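Local coordinates for protein D-alanine--D-alanine ligase (Acinetobacter baumannii ACICU, PDB 5D8D) that catalyses the ATP-dependent joining of two D-alanine molecules into the D-alanyl-D-alanine dipeptide used in peptidoglycan biosynthesis, at residues G69-Q74 and N270-M275. Sequence-based numbering, arbitrary orientation.
Sequences GGEDGQ and NTVPGM
With CG anti to its backbone N (chi1 -161°) and the chain extended beyond it, E71 reaches from the loop before helix 74-81 to N270, whose own CG is likewise anti to N. Here that loop, in the N-terminal domain, meets the end of strand 264-270 and the loop after it in the ATP-grasp domain, a worked example consistent with one active-site region being assembled from distant parts of a sequence. No hydrogen bond crosses the contact; the aliphatic half of the glutamate does most of the touching. E71 CG lies 3.5 Å from V272 CG1, the methyl that also approaches E71 CB, and 3.6 Å from T271 OG1 on the neighbouring residue. Farther out, the carboxylate and the amide of N270 are nearly parallel, their planes 15° apart, although the two side chains cross at about a right angle. E71 OE1 stands 3.5 Å from N270 OD1; both are acceptors, and they face each other without bonding. N270 is a predicted magnesium ligand together with E268, and G145 of the predicted ATP site lies beside E71. The carboxylate is anchored instead by OE2, which accepts from the backbone N of G67. Next to E71 in sequence, D72 braces its own loop: OD2 takes the N-H of G69 at 2.9 Å, while OD1 takes that of Q74, the first residue of the helix, in an Asx turn, each donor lying well above the carboxylate plane. Within 270-275, V272 N gives N270 OD1 a weak bond of 3.1 Å, bent to 127° at the hydrogen.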
ATOM      1  N   GLY A  69       3.809  -8.847   8.191  1.00 37.81           N
ATOM      2  CA  GLY A  69       5.197  -9.096   7.840  1.00 39.60           C
ATOM      3  C   GLY A  69       5.362  -9.657   6.443  1.00 41.26           C
ATOM      4  O   GLY A  69       6.342  -9.371   5.780  1.00 42.02           O
ATOM      5  N   GLY A  70       4.405 -10.462   6.005  1.00 44.27           N
ATOM      6  CA  GLY A  70       4.578 -11.295   4.813  1.00 44.60           C
ATOM      7  C   GLY A  70       3.663 -11.018   3.677  1.00 41.19           C
ATOM      8  O   GLY A  70       4.036 -11.193   2.546  1.00 41.22           O
ATOM      9  N   GLU A  71       2.472 -10.568   4.019  1.00 42.93           N
ATOM     10  CA  GLU A  71       1.380 -10.315   3.113  1.00 49.87           C
ATOM     11  C   GLU A  71       1.086  -8.793   2.949  1.00 43.68           C
ATOM     12  O   GLU A  71       0.277  -8.399   2.126  1.00 48.47           O
ATOM     13  CB  GLU A  71       0.187 -11.021   3.764  1.00 55.45           C
ATOM     14  CG  GLU A  71      -1.004 -11.349   2.898  1.00 64.39           C
ATOM     15  CD  GLU A  71      -2.044 -12.161   3.659  1.00 72.28           C
ATOM     16  OE1 GLU A  71      -3.249 -11.888   3.440  1.00 87.37           O
ATOM     17  OE2 GLU A  71      -1.664 -13.046   4.481  1.00 67.13           O
ATOM     18  N   ASP A  72       1.763  -7.957   3.722  1.00 43.27           N
ATOM     19  CA  ASP A  72       1.480  -6.509   3.841  1.00 47.56           C
ATOM     20  C   ASP A  72       2.529  -5.561   3.216  1.00 44.44           C
ATOM     21  O   ASP A  72       2.503  -4.359   3.495  1.00 44.75           O
ATOM     22  CB  ASP A  72       1.347  -6.158   5.327  1.00 45.81           C
ATOM     23  CG  ASP A  72       2.602  -6.499   6.114  1.00 47.88           C
ATOM     24  OD1 ASP A  72       3.621  -6.910   5.500  1.00 48.56           O
ATOM     25  OD2 ASP A  72       2.566  -6.374   7.349  1.00 47.22           O
ATOM     26  N   GLY A  73       3.442  -6.105   2.408  1.00 41.33           N
ATOM     27  CA  GLY A  73       4.451  -5.299   1.681  1.00 39.91           C
ATOM     28  C   GLY A  73       5.826  -5.222   2.357  1.00 37.75           C
ATOM     29  O   GLY A  73       6.791  -4.805   1.744  1.00 34.27           O
ATOM     30  N   GLN A  74       5.931  -5.689   3.595  1.00 33.97           N
ATOM     31  CA  GLN A  74       7.163  -5.617   4.300  1.00 35.70           C
ATOM     32  C   GLN A  74       8.255  -6.539   3.753  1.00 37.44           C
ATOM     33  O   GLN A  74       9.358  -6.101   3.471  1.00 39.94           O
ATOM     34  CB  GLN A  74       6.935  -5.986   5.745  1.00 39.73           C
ATOM     35  CG  GLN A  74       6.028  -5.026   6.482  1.00 39.31           C
ATOM     36  CD  GLN A  74       6.090  -5.182   7.968  1.00 38.78           C
ATOM     37  OE1 GLN A  74       5.311  -4.568   8.656  1.00 51.03           O
ATOM     38  NE2 GLN A  74       7.054  -5.927   8.478  1.00 37.18           N
ATOM     39  N   ASN A 270      -6.586 -11.978  -1.341  1.00 38.34           N
ATOM     40  CA  ASN A 270      -5.538 -12.645  -0.594  1.00 38.51           C
ATOM     41  C   ASN A 270      -4.360 -12.829  -1.474  1.00 38.53           C
ATOM     42  O   ASN A 270      -4.451 -13.540  -2.458  1.00 41.86           O
ATOM     43  CB  ASN A 270      -6.013 -13.970  -0.084  1.00 42.16           C
ATOM     44  CG  ASN A 270      -5.080 -14.559   0.930  1.00 50.88           C
ATOM     45  OD1 ASN A 270      -3.869 -14.252   0.977  1.00 50.95           O
ATOM     46  ND2 ASN A 270      -5.629 -15.422   1.764  1.00 59.19           N
ATOM     47  N   THR A 271      -3.258 -12.152  -1.132  1.00 46.07           N
ATOM     48  CA  THR A 271      -2.002 -12.163  -1.925  1.00 45.16           C
ATOM     49  C   THR A 271      -0.925 -13.183  -1.516  1.00 41.42           C
ATOM     50  O   THR A 271       0.051 -13.341  -2.259  1.00 47.75           O
ATOM     51  CB  THR A 271      -1.309 -10.803  -1.888  1.00 42.92           C
ATOM     52  OG1 THR A 271      -1.093 -10.431  -0.532  1.00 46.96           O
ATOM     53  CG2 THR A 271      -2.134  -9.777  -2.568  1.00 45.88           C
ATOM     54  N   VAL A 272      -1.062 -13.814  -0.346  1.00 41.42           N
ATOM     55  CA  VAL A 272      -0.312 -15.083  -0.027  1.00 41.43           C
ATOM     56  C   VAL A 272      -1.235 -16.159   0.567  1.00 39.10           C
ATOM     57  O   VAL A 272      -1.398 -16.277   1.777  1.00 37.64           O
ATOM     58  CB  VAL A 272       1.076 -14.839   0.701  1.00 45.12           C
ATOM     59  CG1 VAL A 272       1.225 -13.452   1.293  1.00 43.72           C
ATOM     60  CG2 VAL A 272       1.453 -15.895   1.724  1.00 49.15           C
ATOM     61  N   PRO A 273      -1.897 -16.925  -0.306  1.00 37.00           N
ATOM     62  CA  PRO A 273      -2.768 -17.958   0.210  1.00 38.98           C
ATOM     63  C   PRO A 273      -2.030 -19.142   0.816  1.00 39.21           C
ATOM     64  O   PRO A 273      -0.852 -19.395   0.497  1.00 37.77           O
ATOM     65  CB  PRO A 273      -3.540 -18.430  -1.017  1.00 40.38           C
ATOM     66  CG  PRO A 273      -3.390 -17.358  -2.022  1.00 42.91           C
ATOM     67  CD  PRO A 273      -2.074 -16.729  -1.753  1.00 38.86           C
ATOM     68  N   GLY A 274      -2.749 -19.866   1.671  1.00 35.94           N
ATOM     69  CA  GLY A 274      -2.331 -21.133   2.172  1.00 36.00           C
ATOM     70  C   GLY A 274      -1.887 -22.107   1.090  1.00 41.14           C
ATOM     71  O   GLY A 274      -2.390 -22.107  -0.055  1.00 40.94           O
ATOM     72  N   MET A 275      -0.845 -22.862   1.444  1.00 40.42           N
ATOM     73  CA  MET A 275      -0.423 -23.999   0.697  1.00 39.45           C
ATOM     74  C   MET A 275      -0.382 -25.224   1.628  1.00 36.69           C
ATOM     75  O   MET A 275       0.260 -26.240   1.315  1.00 41.20           O
ATOM     76  CB  MET A 275       0.904 -23.674   0.005  1.00 39.02           C
ATOM     77  CG  MET A 275       0.745 -22.631  -1.109  1.00 40.88           C
ATOM     78  SD  MET A 275      -0.016 -23.259  -2.618  1.00 40.78           S
ATOM     79  CE  MET A 275       1.371 -24.055  -3.400  1.00 38.37           C
TER